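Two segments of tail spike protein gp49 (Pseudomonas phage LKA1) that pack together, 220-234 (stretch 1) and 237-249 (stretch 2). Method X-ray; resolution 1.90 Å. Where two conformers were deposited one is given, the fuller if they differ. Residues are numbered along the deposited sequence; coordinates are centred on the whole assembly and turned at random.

Stretch 1 (220-234) MNGLLVEAVVSPRVD
Stretch 2, residues 237-249: TVTLANNAGVYFA

Parallel pairing of two segments of the phage tail spike protein gp49, 220-234 and 237-249, burying 730 Å² summed over both sides. The register is constant: Met-220 lies beside Asn-243, Gly-222 beside Gly-245 and Glu-226 beside Ala-249, with CA atoms from 4.5 Å apart (Glu-226 CA and Ala-249 CA) to 5.1 Å (Val-225 CA and Phe-248 CA). Strands 223-226 and 247-249 run 11° from parallel.

Stretch 2 opens as a strand, 237-240, in which Val-238 (chi1 t) and Leu-240 (t, p) point toward stretch 1 while Thr-239 (p) points away. Val-238 CG1 lies 4.2 Å from Gly-222 CA, and Leu-240 CD2 lies 3.6 Å from Met-220 O. Asn-242, with phi/psi -159/-137 and chi1 t, brings OD1 to 3.3 Å from Met-220 CA; the same OD1 accepts a weak hydrogen bond from Asn-243 N (2.8 Å, 117°).

At Asn-243 (phi/psi -85/-45, chi1 t), still in the loop, the backbones first bond; the first bridge is Asn-221 with Ala-244. Met-220 O accepts two backbone hydrogen bonds, a weak one from Asn-243 N (3.2 Å, 125°) and a straighter one from Ala-244 N (2.9 Å, 152°). A water joins the side chains, donating to Asn-221 OD1 and accepting from Asn-243 ND2, each at 2.8 Å. Ala-244 is extended (-150/123); its O accepts from Gly-222 N at 2.9 Å and also meets Asn-221 CA at 3.1 Å in a CA-H...O contact. Ala-244 CB sits 3.6 Å from Asn-221 OD1.

Both chains then turn a corner together, Gly-222 at phi/psi -74/-59 and Gly-245 at -59/-55. Gly-245 O accepts from Leu-223 N at 3.0 Å, carrying the pairing through the bend. The absence of a side chain at Gly-222 matters, because an ideal CB would fall 2.4 Å from Gly-245 O and 2.7 Å from Val-238 CG1, both clashes.

Beyond the corner the backbone is extended and the side chains alternate. Val-246 (t) shares a face with Leu-223 (t, p), Val-246 CG1 lying 4.3 Å from Leu-223 CD2. Tyr-247 (chi1 -170°, chi2 -25°) lies on the other face with Leu-224 (t, p) and packs its CB 3.9 Å from Leu-224 CD1; Asn-221 OD1 approaches the ring edge, 3.7 Å from Tyr-247 CD2. Tyr-247 N donates to Leu-223 O (2.8 Å, 166°), and Tyr-247 O accepts from Val-225 N (3.0 Å, 163°), so Tyr-247 bonds to the residues before and after its partner Leu-224, as parallel pairing requires.

Phe-248 (chi1 m, chi2 -72°) returns to the Val-225 face. Its CD1 lies 3.9 Å from Val-225 CB and its CE1 4.2 Å from Pro-231 CG, while Val-233 CG2 meets the ring edge at CZ, 3.7 Å away. The ring thus links strand 223-226 to the later part of stretch 1. Ala-249 N donates to Val-225 O (2.9 Å, 168°), and Ala-249 O accepts from Ala-227 N (2.8 Å, 160°), where stretch 1 leaves the extended conformation at phi/psi 54/53. Ala-249 CB packs 4.0 Å from Glu-226 CG.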

# COMPACT_ATOMS: atom_id res chain seq x y z
N MET B 220 -28.34 -19.94 7.69
CA MET B 220 -28.07 -18.50 7.76
C MET B 220 -26.63 -18.21 7.43
O MET B 220 -26.34 -17.22 6.77
CB MET B 220 -28.34 -17.93 9.14
CG MET B 220 -29.77 -18.09 9.59
SD MET B 220 -30.26 -16.73 10.65
CE MET B 220 -29.04 -16.83 11.96
N ASN B 221 -25.73 -19.06 7.93
CA ASN B 221 -24.31 -18.84 7.73
C ASN B 221 -23.68 -20.03 7.06
O ASN B 221 -24.07 -21.17 7.32
CB ASN B 221 -23.61 -18.68 9.08
CG ASN B 221 -24.26 -17.64 9.93
OD1 ASN B 221 -24.39 -16.48 9.52
ND2 ASN B 221 -24.69 -18.03 11.13
N GLY B 222 -22.67 -19.78 6.23
CA GLY B 222 -21.86 -20.86 5.70
C GLY B 222 -20.97 -21.36 6.81
O GLY B 222 -21.02 -22.53 7.19
N LEU B 223 -20.15 -20.47 7.35
CA LEU B 223 -19.30 -20.80 8.49
C LEU B 223 -19.49 -19.74 9.57
O LEU B 223 -19.43 -18.54 9.27
CB LEU B 223 -17.84 -20.84 8.06
CG LEU B 223 -16.75 -20.80 9.13
CD1 LEU B 223 -16.83 -22.00 10.06
CD2 LEU B 223 -15.41 -20.74 8.43
N LEU B 224 -19.72 -20.18 10.82
CA LEU B 224 -19.83 -19.28 11.97
C LEU B 224 -18.73 -19.64 12.97
O LEU B 224 -18.64 -20.79 13.37
CB LEU B 224 -21.17 -19.47 12.68
CG LEU B 224 -21.27 -18.70 14.00
CD1 LEU B 224 -21.23 -17.19 13.77
CD2 LEU B 224 -22.54 -19.11 14.77
N VAL B 225 -17.93 -18.67 13.38
CA VAL B 225 -16.94 -18.90 14.43
C VAL B 225 -17.19 -17.78 15.44
O VAL B 225 -17.18 -16.61 15.08
CB VAL B 225 -15.46 -18.85 13.91
CG1 VAL B 225 -14.48 -19.04 15.06
CG2 VAL B 225 -15.22 -19.88 12.80
N GLU B 226 -17.46 -18.14 16.68
CA GLU B 226 -17.89 -17.16 17.67
C GLU B 226 -17.06 -17.30 18.96
O GLU B 226 -16.82 -18.41 19.42
CB GLU B 226 -19.39 -17.35 17.97
CG GLU B 226 -19.91 -16.42 19.10
CD GLU B 226 -21.44 -16.43 19.21
OE1 GLU B 226 -22.10 -17.12 18.39
OE2 GLU B 226 -21.96 -15.73 20.12
N ALA B 227 -16.63 -16.16 19.51
CA ALA B 227 -15.88 -16.13 20.78
C ALA B 227 -14.64 -17.02 20.77
O ALA B 227 -14.44 -17.84 21.68
CB ALA B 227 -16.80 -16.47 21.99
N VAL B 228 -13.79 -16.83 19.75
CA VAL B 228 -12.58 -17.63 19.65
C VAL B 228 -11.36 -16.71 19.43
O VAL B 228 -11.46 -15.71 18.69
CB VAL B 228 -12.69 -18.65 18.50
CG1 VAL B 228 -11.38 -19.40 18.28
CG2 VAL B 228 -13.85 -19.65 18.75
N VAL B 229 -10.24 -17.07 20.04
CA VAL B 229 -8.96 -16.38 19.85
C VAL B 229 -8.20 -16.98 18.66
O VAL B 229 -7.93 -18.19 18.64
CB VAL B 229 -8.08 -16.44 21.13
CG1 VAL B 229 -6.64 -15.89 20.87
CG2 VAL B 229 -8.78 -15.71 22.34
N SER B 230 -7.86 -16.13 17.69
CA SER B 230 -7.09 -16.48 16.49
C SER B 230 -7.62 -17.66 15.67
O SER B 230 -6.84 -18.56 15.26
CB SER B 230 -5.61 -16.68 16.83
OG SER B 230 -5.09 -15.48 17.39
N PRO B 231 -8.93 -17.66 15.38
CA PRO B 231 -9.36 -18.70 14.44
C PRO B 231 -8.79 -18.43 13.06
O PRO B 231 -8.49 -17.28 12.70
CB PRO B 231 -10.89 -18.57 14.43
CG PRO B 231 -11.13 -17.09 14.73
CD PRO B 231 -10.00 -16.69 15.68
N ARG B 232 -8.66 -19.50 12.27
CA ARG B 232 -8.04 -19.43 10.95
C ARG B 232 -8.94 -20.07 9.92
O ARG B 232 -9.44 -21.19 10.13
CB ARG B 232 -6.70 -20.18 10.99
CG ARG B 232 -5.65 -19.51 11.90
CD ARG B 232 -5.23 -18.20 11.28
NE ARG B 232 -4.24 -17.44 12.05
CZ ARG B 232 -4.55 -16.45 12.90
NH1 ARG B 232 -5.84 -16.16 13.14
NH2 ARG B 232 -3.58 -15.80 13.54
N VAL B 233 -9.21 -19.36 8.82
CA VAL B 233 -9.95 -19.94 7.68
C VAL B 233 -9.08 -19.67 6.45
O VAL B 233 -8.70 -18.51 6.20
CB VAL B 233 -11.34 -19.29 7.49
CG1 VAL B 233 -12.06 -19.89 6.26
CG2 VAL B 233 -12.19 -19.45 8.76
N ASP B 234 -8.72 -20.71 5.70
CA ASP B 234 -7.76 -20.52 4.62
C ASP B 234 -8.12 -21.43 3.46
O ASP B 234 -8.53 -22.58 3.67
CB ASP B 234 -6.34 -20.83 5.10
CG ASP B 234 -5.30 -20.70 4.00
OD1 ASP B 234 -5.24 -19.63 3.35
OD2 ASP B 234 -4.57 -21.68 3.75
N THR B 237 -13.74 -22.41 -0.25
CA THR B 237 -14.72 -21.91 -1.19
C THR B 237 -16.09 -22.01 -0.53
O THR B 237 -16.45 -23.06 -0.03
CB THR B 237 -14.68 -22.70 -2.51
OG1 THR B 237 -13.38 -22.58 -3.08
CG2 THR B 237 -15.70 -22.14 -3.51
N VAL B 238 -16.85 -20.92 -0.47
CA VAL B 238 -18.17 -20.99 0.16
C VAL B 238 -19.20 -20.35 -0.75
O VAL B 238 -19.00 -19.23 -1.21
CB VAL B 238 -18.18 -20.26 1.52
CG1 VAL B 238 -19.57 -20.37 2.17
CG2 VAL B 238 -17.07 -20.81 2.46
N THR B 239 -20.29 -21.05 -1.01
CA THR B 239 -21.42 -20.42 -1.68
C THR B 239 -22.65 -20.60 -0.82
O THR B 239 -22.73 -21.55 -0.03
CB THR B 239 -21.69 -21.00 -3.09
OG1 THR B 239 -22.14 -22.36 -2.98
CG2 THR B 239 -20.43 -20.91 -3.95
N LEU B 240 -23.60 -19.70 -0.96
CA LEU B 240 -24.75 -19.69 -0.08
C LEU B 240 -25.75 -18.78 -0.75
O LEU B 240 -25.39 -18.00 -1.64
CB LEU B 240 -24.37 -19.11 1.29
CG LEU B 240 -25.43 -19.11 2.41
CD1 LEU B 240 -25.69 -20.53 2.87
CD2 LEU B 240 -25.02 -18.23 3.56
N ALA B 241 -27.01 -18.90 -0.34
CA ALA B 241 -28.05 -17.97 -0.78
C ALA B 241 -28.85 -17.62 0.46
O ALA B 241 -30.01 -18.00 0.58
CB ALA B 241 -28.94 -18.63 -1.81
N ASN B 242 -28.20 -16.93 1.38
CA ASN B 242 -28.81 -16.57 2.65
C ASN B 242 -28.09 -15.37 3.30
O ASN B 242 -27.76 -14.39 2.62
CB ASN B 242 -28.87 -17.79 3.58
CG ASN B 242 -30.04 -17.70 4.59
OD1 ASN B 242 -30.00 -16.94 5.56
ND2 ASN B 242 -31.08 -18.51 4.36
N ASN B 243 -27.85 -15.43 4.61
CA ASN B 243 -27.41 -14.22 5.32
C ASN B 243 -25.92 -13.90 5.32
O ASN B 243 -25.56 -12.75 5.11
CB ASN B 243 -27.95 -14.18 6.76
CG ASN B 243 -28.01 -12.76 7.32
OD1 ASN B 243 -28.75 -11.91 6.82
ND2 ASN B 243 -27.22 -12.49 8.34
N ALA B 244 -25.05 -14.88 5.57
CA ALA B 244 -23.61 -14.62 5.64
C ALA B 244 -22.79 -15.81 5.21
O ALA B 244 -22.95 -16.89 5.76
CB ALA B 244 -23.19 -14.22 7.05
N GLY B 245 -21.93 -15.62 4.21
CA GLY B 245 -21.04 -16.69 3.81
C GLY B 245 -20.17 -17.13 4.97
O GLY B 245 -20.15 -18.29 5.33
N VAL B 246 -19.46 -16.17 5.57
CA VAL B 246 -18.60 -16.43 6.73
C VAL B 246 -18.91 -15.36 7.76
O VAL B 246 -18.92 -14.17 7.44
CB VAL B 246 -17.10 -16.35 6.36
CG1 VAL B 246 -16.21 -16.59 7.57
CG2 VAL B 246 -16.77 -17.38 5.28
N TYR B 247 -19.17 -15.77 8.99
CA TYR B 247 -19.49 -14.83 10.06
C TYR B 247 -18.56 -15.09 11.22
O TYR B 247 -18.64 -16.14 11.84
CB TYR B 247 -20.95 -15.03 10.49
CG TYR B 247 -21.52 -13.97 11.43
CD1 TYR B 247 -20.71 -13.21 12.26
CD2 TYR B 247 -22.89 -13.74 11.46
CE1 TYR B 247 -21.25 -12.24 13.12
CE2 TYR B 247 -23.43 -12.78 12.30
CZ TYR B 247 -22.61 -12.04 13.13
OH TYR B 247 -23.16 -11.09 13.97
N PHE B 248 -17.70 -14.11 11.52
CA PHE B 248 -16.89 -14.13 12.73
C PHE B 248 -17.58 -13.23 13.76
O PHE B 248 -17.83 -12.05 13.49
CB PHE B 248 -15.48 -13.59 12.47
CG PHE B 248 -14.63 -14.46 11.57
CD1 PHE B 248 -14.12 -15.66 12.03
CD2 PHE B 248 -14.30 -14.05 10.29
CE1 PHE B 248 -13.32 -16.47 11.21
CE2 PHE B 248 -13.48 -14.84 9.45
CZ PHE B 248 -12.98 -16.05 9.92
N ALA B 249 -17.88 -13.78 14.94
CA ALA B 249 -18.58 -13.02 15.98
C ALA B 249 -17.71 -13.02 17.23
O ALA B 249 -17.35 -14.09 17.72
CB ALA B 249 -19.95 -13.64 16.28
O HOH W 1 -26.14 -14.42 10.05